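Local coordinates for uncharacterized protein (Alicyclobacillus acidocaldarius subsp. acidocaldarius, PDB 3RQB), which is of unknown function but has the hot-dog fold of acyl-CoA thioesterases and probably hydrolyses acyl-CoA thioesters, at residues R86-M98 against T106-S118. Residues are numbered along the deposited sequence; the frame is centred on the assembly and turned at random.
Sequences RTNRSTQHFTLTM and TTATAVFGIRRES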
ATOM      1  N   ARG B  86      14.216  -1.976  13.003  1.00 50.80           N
ATOM      2  CA  ARG B  86      15.161  -2.988  12.584  1.00 43.97           C
ATOM      3  C   ARG B  86      16.194  -2.333  11.706  1.00 47.19           C
ATOM      4  O   ARG B  86      15.879  -1.462  10.905  1.00 47.60           O
ATOM      5  CB  ARG B  86      14.456  -4.103  11.813  1.00 41.98           C
ATOM      6  CG  ARG B  86      15.332  -5.307  11.580  1.00 45.66           C
ATOM      7  CD  ARG B  86      15.972  -5.714  12.895  1.00 54.59           C
ATOM      8  NE  ARG B  86      16.993  -6.734  12.706  1.00 60.71           N
ATOM      9  CZ  ARG B  86      16.747  -8.039  12.664  1.00 55.96           C
ATOM     10  NH1 ARG B  86      15.510  -8.489  12.801  1.00 50.16           N
ATOM     11  NH2 ARG B  86      17.745  -8.892  12.486  1.00 57.05           N
ATOM     12  N   THR B  87      17.439  -2.748  11.857  1.00 54.83           N
ATOM     13  CA  THR B  87      18.491  -2.189  11.029  1.00 53.70           C
ATOM     14  C   THR B  87      19.376  -3.301  10.467  1.00 60.49           C
ATOM     15  O   THR B  87      19.890  -4.165  11.195  1.00 63.16           O
ATOM     16  CB  THR B  87      19.306  -1.132  11.792  1.00 46.94           C
ATOM     17  OG1 THR B  87      18.417  -0.285  12.530  1.00 45.61           O
ATOM     18  CG2 THR B  87      20.080  -0.279  10.818  1.00 45.34           C
ATOM     19  N   ASN B  88      19.523  -3.281   9.150  1.00 60.90           N
ATOM     20  CA  ASN B  88      20.242  -4.329   8.452  1.00 63.33           C
ATOM     21  C   ASN B  88      21.302  -3.697   7.561  1.00 62.98           C
ATOM     22  O   ASN B  88      21.439  -2.472   7.551  1.00 55.52           O
ATOM     23  CB  ASN B  88      19.251  -5.182   7.667  1.00 62.38           C
ATOM     24  CG  ASN B  88      18.061  -5.621   8.521  1.00 59.60           C
ATOM     25  OD1 ASN B  88      18.211  -5.928   9.705  1.00 60.39           O
ATOM     26  ND2 ASN B  88      16.876  -5.636   7.925  1.00 55.64           N
ATOM     27  N   ARG B  89      22.075  -4.504   6.841  1.00 65.29           N
ATOM     28  CA  ARG B  89      23.181  -3.940   6.077  1.00 66.02           C
ATOM     29  C   ARG B  89      22.696  -2.817   5.185  1.00 64.66           C
ATOM     30  O   ARG B  89      23.063  -1.658   5.366  1.00 62.47           O
ATOM     31  CB  ARG B  89      23.875  -5.005   5.234  1.00 78.31           C
ATOM     32  CG  ARG B  89      25.034  -5.660   5.946  1.00 94.16           C
ATOM     33  CD  ARG B  89      25.948  -4.603   6.554  1.00110.18           C
ATOM     34  NE  ARG B  89      26.687  -5.113   7.712  1.00120.93           N
ATOM     35  CZ  ARG B  89      27.036  -4.383   8.771  1.00122.81           C
ATOM     36  NH1 ARG B  89      26.720  -3.093   8.839  1.00120.01           N
ATOM     37  NH2 ARG B  89      27.703  -4.948   9.770  1.00124.82           N
ATOM     38  N   SER B  90      21.876  -3.190   4.212  1.00 63.87           N
ATOM     39  CA  SER B  90      21.365  -2.277   3.204  1.00 60.32           C
ATOM     40  C   SER B  90      19.966  -1.720   3.472  1.00 55.70           C
ATOM     41  O   SER B  90      19.395  -1.057   2.610  1.00 57.18           O
ATOM     42  CB  SER B  90      21.396  -2.965   1.844  1.00 68.93           C
ATOM     43  OG  SER B  90      21.013  -4.324   1.976  1.00 77.87           O
ATOM     44  N   THR B  91      19.377  -2.029   4.622  1.00 53.92           N
ATOM     45  CA  THR B  91      17.945  -1.755   4.788  1.00 46.22           C
ATOM     46  C   THR B  91      17.473  -1.466   6.233  1.00 51.48           C
ATOM     47  O   THR B  91      18.021  -2.009   7.194  1.00 63.72           O
ATOM     48  CB  THR B  91      17.147  -2.914   4.168  1.00 48.66           C
ATOM     49  OG1 THR B  91      15.925  -2.423   3.621  1.00 51.04           O
ATOM     50  CG2 THR B  91      16.874  -4.012   5.190  1.00 53.39           C
ATOM     51  N   GLN B  92      16.460  -0.605   6.376  1.00 50.39           N
ATOM     52  CA  GLN B  92      15.989  -0.139   7.695  1.00 49.94           C
ATOM     53  C   GLN B  92      14.460   0.091   7.803  1.00 50.49           C
ATOM     54  O   GLN B  92      13.862   0.720   6.927  1.00 52.30           O
ATOM     55  CB  GLN B  92      16.716   1.155   8.055  1.00 51.27           C
ATOM     56  CG  GLN B  92      16.627   1.538   9.515  1.00 55.84           C
ATOM     57  CD  GLN B  92      17.234   2.897   9.781  1.00 61.76           C
ATOM     58  OE1 GLN B  92      17.359   3.719   8.874  1.00 61.40           O
ATOM     59  NE2 GLN B  92      17.617   3.142  11.027  1.00 66.61           N
ATOM     60  N   HIS B  93      13.842  -0.377   8.891  1.00 46.91           N
ATOM     61  CA  HIS B  93      12.388  -0.256   9.073  1.00 46.20           C
ATOM     62  C   HIS B  93      11.995   0.643  10.248  1.00 48.03           C
ATOM     63  O   HIS B  93      12.503   0.468  11.359  1.00 46.56           O
ATOM     64  CB  HIS B  93      11.758  -1.628   9.320  1.00 45.59           C
ATOM     65  CG  HIS B  93      11.654  -2.489   8.104  1.00 51.88           C
ATOM     66  ND1 HIS B  93      12.740  -3.136   7.554  1.00 52.80           N
ATOM     67  CD2 HIS B  93      10.584  -2.839   7.350  1.00 63.00           C
ATOM     68  CE1 HIS B  93      12.347  -3.839   6.506  1.00 58.60           C
ATOM     69  NE2 HIS B  93      11.043  -3.675   6.359  1.00 66.30           N
ATOM     70  N   PHE B  94      11.059   1.566  10.019  1.00 44.16           N
ATOM     71  CA  PHE B  94      10.591   2.483  11.067  1.00 38.84           C
ATOM     72  C   PHE B  94       9.130   2.284  11.432  1.00 34.01           C
ATOM     73  O   PHE B  94       8.309   1.938  10.582  1.00 32.17           O
ATOM     74  CB  PHE B  94      10.773   3.941  10.637  1.00 44.01           C
ATOM     75  CG  PHE B  94      12.176   4.450  10.787  1.00 53.23           C
ATOM     76  CD1 PHE B  94      13.120   4.220   9.798  1.00 55.29           C
ATOM     77  CD2 PHE B  94      12.550   5.169  11.913  1.00 56.49           C
ATOM     78  CE1 PHE B  94      14.417   4.687   9.937  1.00 58.54           C
ATOM     79  CE2 PHE B  94      13.845   5.643  12.057  1.00 58.76           C
ATOM     80  CZ  PHE B  94      14.783   5.398  11.066  1.00 58.28           C
ATOM     81  N   THR B  95       8.805   2.529  12.697  1.00 41.14           N
ATOM     82  CA  THR B  95       7.416   2.526  13.163  1.00 47.73           C
ATOM     83  C   THR B  95       7.097   3.881  13.788  1.00 49.47           C
ATOM     84  O   THR B  95       7.782   4.322  14.707  1.00 51.73           O
ATOM     85  CB  THR B  95       7.158   1.410  14.200  1.00 49.50           C
ATOM     86  OG1 THR B  95       6.985   0.154  13.526  1.00 52.94           O
ATOM     87  CG2 THR B  95       5.911   1.720  15.022  1.00 52.94           C
ATOM     88  N   LEU B  96       6.069   4.556  13.293  1.00 47.41           N
ATOM     89  CA  LEU B  96       5.801   5.901  13.785  1.00 50.79           C
ATOM     90  C   LEU B  96       4.379   6.120  14.257  1.00 53.12           C
ATOM     91  O   LEU B  96       3.422   5.489  13.787  1.00 45.97           O
ATOM     92  CB  LEU B  96       6.154   6.954  12.741  1.00 60.22           C
ATOM     93  CG  LEU B  96       7.464   6.743  11.994  1.00 64.83           C
ATOM     94  CD1 LEU B  96       7.219   5.888  10.760  1.00 66.47           C
ATOM     95  CD2 LEU B  96       8.057   8.073  11.605  1.00 65.55           C
ATOM     96  N   THR B  97       4.270   7.038  15.210  1.00 59.92           N
ATOM     97  CA  THR B  97       3.019   7.347  15.869  1.00 53.94           C
ATOM     98  C   THR B  97       2.933   8.839  16.154  1.00 48.79           C
ATOM     99  O   THR B  97       3.871   9.428  16.697  1.00 49.29           O
ATOM    100  CB  THR B  97       2.929   6.568  17.186  1.00 57.54           C
ATOM    101  OG1 THR B  97       3.246   5.187  16.944  1.00 61.86           O
ATOM    102  CG2 THR B  97       1.538   6.685  17.783  1.00 61.11           C
HETATM  103  N   MSE B  98       1.803   9.445  15.804  1.00 50.18           N
HETATM  104  CA  MSE B  98       1.575  10.864  16.062  1.00 46.11           C
HETATM  105  C   MSE B  98       0.451  11.056  17.073  1.00 48.28           C
HETATM  106  O   MSE B  98      -0.664  10.588  16.860  1.00 53.31           O
HETATM  107  CB  MSE B  98       1.244  11.611  14.767  1.00 42.30           C
HETATM  108  CG  MSE B  98       0.837  13.067  14.993  1.00 49.26           C
HETATM  109 SE   MSE B  98       0.113  13.928  13.401  0.56 50.94          SE
HETATM  110  CE  MSE B  98       1.643  13.672  12.172  1.00 33.66           C
ATOM    111  N   THR B 106      -2.338   9.639  14.173  1.00 43.55           N
ATOM    112  CA  THR B 106      -1.858   9.022  12.941  1.00 41.85           C
ATOM    113  C   THR B 106      -0.714   8.022  13.189  1.00 43.43           C
ATOM    114  O   THR B 106       0.103   8.236  14.076  1.00 47.26           O
ATOM    115  CB  THR B 106      -1.403  10.130  11.972  1.00 41.65           C
ATOM    116  OG1 THR B 106      -2.522  10.989  11.697  1.00 48.06           O
ATOM    117  CG2 THR B 106      -0.863   9.552  10.676  1.00 34.00           C
ATOM    118  N   THR B 107      -0.678   6.924  12.426  1.00 44.07           N
ATOM    119  CA  THR B 107       0.452   5.983  12.454  1.00 51.56           C
ATOM    120  C   THR B 107       0.998   5.694  11.062  1.00 56.52           C
ATOM    121  O   THR B 107       0.293   5.820  10.058  1.00 57.69           O
ATOM    122  CB  THR B 107       0.125   4.621  13.131  1.00 48.90           C
ATOM    123  OG1 THR B 107      -0.588   3.762  12.222  1.00 42.81           O
ATOM    124  CG2 THR B 107      -0.670   4.834  14.411  1.00 48.25           C
ATOM    125  N   ALA B 108       2.265   5.300  11.013  1.00 51.41           N
ATOM    126  CA  ALA B 108       2.927   5.067   9.745  1.00 48.18           C
ATOM    127  C   ALA B 108       4.040   4.049   9.908  1.00 47.71           C
ATOM    128  O   ALA B 108       4.597   3.892  10.995  1.00 51.00           O
ATOM    129  CB  ALA B 108       3.480   6.375   9.187  1.00 45.57           C
ATOM    130  N   THR B 109       4.352   3.352   8.826  1.00 42.32           N
ATOM    131  CA  THR B 109       5.528   2.499   8.795  1.00 45.96           C
ATOM    132  C   THR B 109       6.348   2.907   7.577  1.00 45.51           C
ATOM    133  O   THR B 109       5.800   3.325   6.551  1.00 39.45           O
ATOM    134  CB  THR B 109       5.172   0.982   8.751  1.00 61.42           C
ATOM    135  OG1 THR B 109       4.458   0.677   7.543  1.00 63.38           O
ATOM    136  CG2 THR B 109       4.322   0.581   9.957  1.00 59.74           C
ATOM    137  N   ALA B 110       7.664   2.809   7.693  1.00 47.57           N
ATOM    138  CA  ALA B 110       8.527   3.204   6.593  1.00 43.89           C
ATOM    139  C   ALA B 110       9.710   2.264   6.425  1.00 47.52           C
ATOM    140  O   ALA B 110      10.203   1.655   7.389  1.00 48.78           O
ATOM    141  CB  ALA B 110       9.012   4.644   6.775  1.00 30.61           C
ATOM    142  N   VAL B 111      10.165   2.161   5.185  1.00 39.92           N
ATOM    143  CA  VAL B 111      11.326   1.365   4.887  1.00 34.93           C
ATOM    144  C   VAL B 111      12.378   2.250   4.254  1.00 38.25           C
ATOM    145  O   VAL B 111      12.127   2.887   3.242  1.00 32.97           O
ATOM    146  CB  VAL B 111      10.973   0.237   3.926  1.00 29.40           C
ATOM    147  CG1 VAL B 111      12.148  -0.712   3.786  1.00 25.07           C
ATOM    148  CG2 VAL B 111       9.731  -0.502   4.428  1.00 34.14           C
ATOM    149  N   PHE B 112      13.558   2.285   4.864  1.00 47.94           N
ATOM    150  CA  PHE B 112      14.708   2.980   4.298  1.00 48.30           C
ATOM    151  C   PHE B 112      15.725   1.956   3.867  1.00 45.07           C
ATOM    152  O   PHE B 112      15.806   0.879   4.446  1.00 47.34           O
ATOM    153  CB  PHE B 112      15.359   3.887   5.329  1.00 49.72           C
ATOM    154  CG  PHE B 112      14.619   5.151   5.565  1.00 55.80           C
ATOM    155  CD1 PHE B 112      13.385   5.140   6.196  1.00 58.34           C
ATOM    156  CD2 PHE B 112      15.157   6.359   5.168  1.00 60.83           C
ATOM    157  CE1 PHE B 112      12.702   6.315   6.428  1.00 56.22           C
ATOM    158  CE2 PHE B 112      14.477   7.537   5.395  1.00 63.89           C
ATOM    159  CZ  PHE B 112      13.246   7.516   6.027  1.00 57.44           C
ATOM    160  N   GLY B 113      16.504   2.288   2.848  1.00 42.34           N
ATOM    161  CA  GLY B 113      17.544   1.389   2.397  1.00 44.32           C
ATOM    162  C   GLY B 113      18.542   2.061   1.481  1.00 49.39           C
ATOM    163  O   GLY B 113      18.251   3.090   0.868  1.00 42.88           O
ATOM    164  N   ILE B 114      19.729   1.475   1.395  1.00 56.18           N
ATOM    165  CA  ILE B 114      20.747   1.951   0.478  1.00 51.17           C
ATOM    166  C   ILE B 114      20.717   1.091  -0.763  1.00 54.18           C
ATOM    167  O   ILE B 114      20.880  -0.134  -0.686  1.00 60.65           O
ATOM    168  CB  ILE B 114      22.141   1.861   1.099  1.00 45.69           C
ATOM    169  CG1 ILE B 114      22.168   2.621   2.431  1.00 51.06           C
ATOM    170  CG2 ILE B 114      23.195   2.379   0.102  1.00 37.96           C
ATOM    171  CD1 ILE B 114      22.809   1.850   3.579  1.00 51.51           C
ATOM    172  N   ARG B 115      20.505   1.728  -1.909  1.00 55.71           N
ATOM    173  CA  ARG B 115      20.416   0.978  -3.158  1.00 63.44           C
ATOM    174  C   ARG B 115      21.504   1.292  -4.186  1.00 68.79           C
ATOM    175  O   ARG B 115      22.051   2.404  -4.248  1.00 65.54           O
ATOM    176  CB  ARG B 115      19.013   1.073  -3.778  1.00 62.33           C
ATOM    177  CG  ARG B 115      18.401   2.454  -3.742  1.00 65.68           C
ATOM    178  CD  ARG B 115      16.878   2.400  -3.829  1.00 67.39           C
ATOM    179  NE  ARG B 115      16.380   1.936  -5.125  1.00 61.07           N
ATOM    180  CZ  ARG B 115      15.240   2.352  -5.664  1.00 47.76           C
ATOM    181  NH1 ARG B 115      14.494   3.238  -5.017  1.00 36.43           N
ATOM    182  NH2 ARG B 115      14.849   1.894  -6.846  1.00 49.50           N
ATOM    183  N   ARG B 116      21.797   0.270  -4.985  1.00 72.16           N
ATOM    184  CA  ARG B 116      22.831   0.314  -6.005  1.00 71.71           C
ATOM    185  C   ARG B 116      22.177  -0.013  -7.359  1.00 69.01           C
ATOM    186  O   ARG B 116      21.082  -0.582  -7.411  1.00 67.62           O
ATOM    187  CB  ARG B 116      23.965  -0.662  -5.637  1.00 71.24           C
ATOM    188  CG  ARG B 116      24.638  -0.351  -4.275  1.00122.83           C
ATOM    189  CD  ARG B 116      25.201  -1.593  -3.558  1.00121.99           C
ATOM    190  NE  ARG B 116      24.310  -2.089  -2.506  1.00120.50           N
ATOM    191  CZ  ARG B 116      24.615  -3.067  -1.655  1.00119.27           C
ATOM    192  NH1 ARG B 116      25.800  -3.666  -1.716  1.00118.56           N
ATOM    193  NH2 ARG B 116      23.733  -3.443  -0.735  1.00117.10           N
ATOM    194  N   GLU B 117      22.837   0.371  -8.449  1.00 65.27           N
ATOM    195  CA  GLU B 117      22.240   0.302  -9.781  1.00 61.99           C
ATOM    196  C   GLU B 117      22.051  -1.114 -10.340  1.00 59.97           C
ATOM    197  O   GLU B 117      22.918  -1.976 -10.222  1.00 53.98           O
ATOM    198  CB  GLU B 117      23.048   1.148 -10.762  1.00 64.24           C
ATOM    199  CG  GLU B 117      22.343   1.382 -12.077  1.00 75.12           C
ATOM    200  CD  GLU B 117      22.895   2.582 -12.818  1.00 84.82           C
ATOM    201  OE1 GLU B 117      23.919   2.412 -13.512  1.00 87.18           O
ATOM    202  OE2 GLU B 117      22.313   3.690 -12.703  1.00 87.38           O
ATOM    203  N   SER B 118      20.909  -1.342 -10.968  1.00 60.03           N
ATOM    204  CA  SER B 118      20.599  -2.665 -11.457  1.00 62.44           C
ATOM    205  C   SER B 118      20.164  -2.588 -12.908  1.00 67.50           C
ATOM    206  O   SER B 118      20.098  -1.503 -13.485  1.00 73.23           O
ATOM    207  CB  SER B 118      19.471  -3.252 -10.615  1.00 64.28           C
ATOM    208  OG  SER B 118      18.342  -2.393 -10.631  1.00 59.43           O
TER
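Phe94 and Phe112 meet obliquely on the helix-facing side of an antiparallel hairpin, their ring centroids 5.3 Å apart and their planes 64° from each other. Both residues hold CG anti to the carbonyl carbon, beside the backbone N (chi1 near -78°), which brings CD1 of Phe94 against CD1 of Phe112. Next along this packed face come the small methyls of Ala110 and Ala108, with Ala108 CB lying 4.1 Å from Leu96 CD1; alanines suit these places, directly across from the bulkier Phe94 and Leu96. Paired backbone bonds set the register, among them Phe94 N to Ala110 O (2.8 Å, nearly straight at 171°).

The other face carries His93 and Val111 with Thr95, Thr97, Thr107 and Thr109, whose beta-branched side chains suit extended backbone. Here Val111 CG1 makes a CH-pi contact over the His93 ring, 4.2 Å from its centroid. Were His93 an alanine, Val111 would probably lose this cover and a gap open toward Phe69 of the second subunit. The contact loosens at the hairpin's open end, past the Ser90 O to Ile114 N bond, where Arg89 and Arg116 are exposed and poorly ordered.

In this hot-dog half, strands 77-87 and 61-69 flank the hairpin, while helix 41-53 packs through Ala52 on both phenylalanines and through Met48 on Met98 and Thr106.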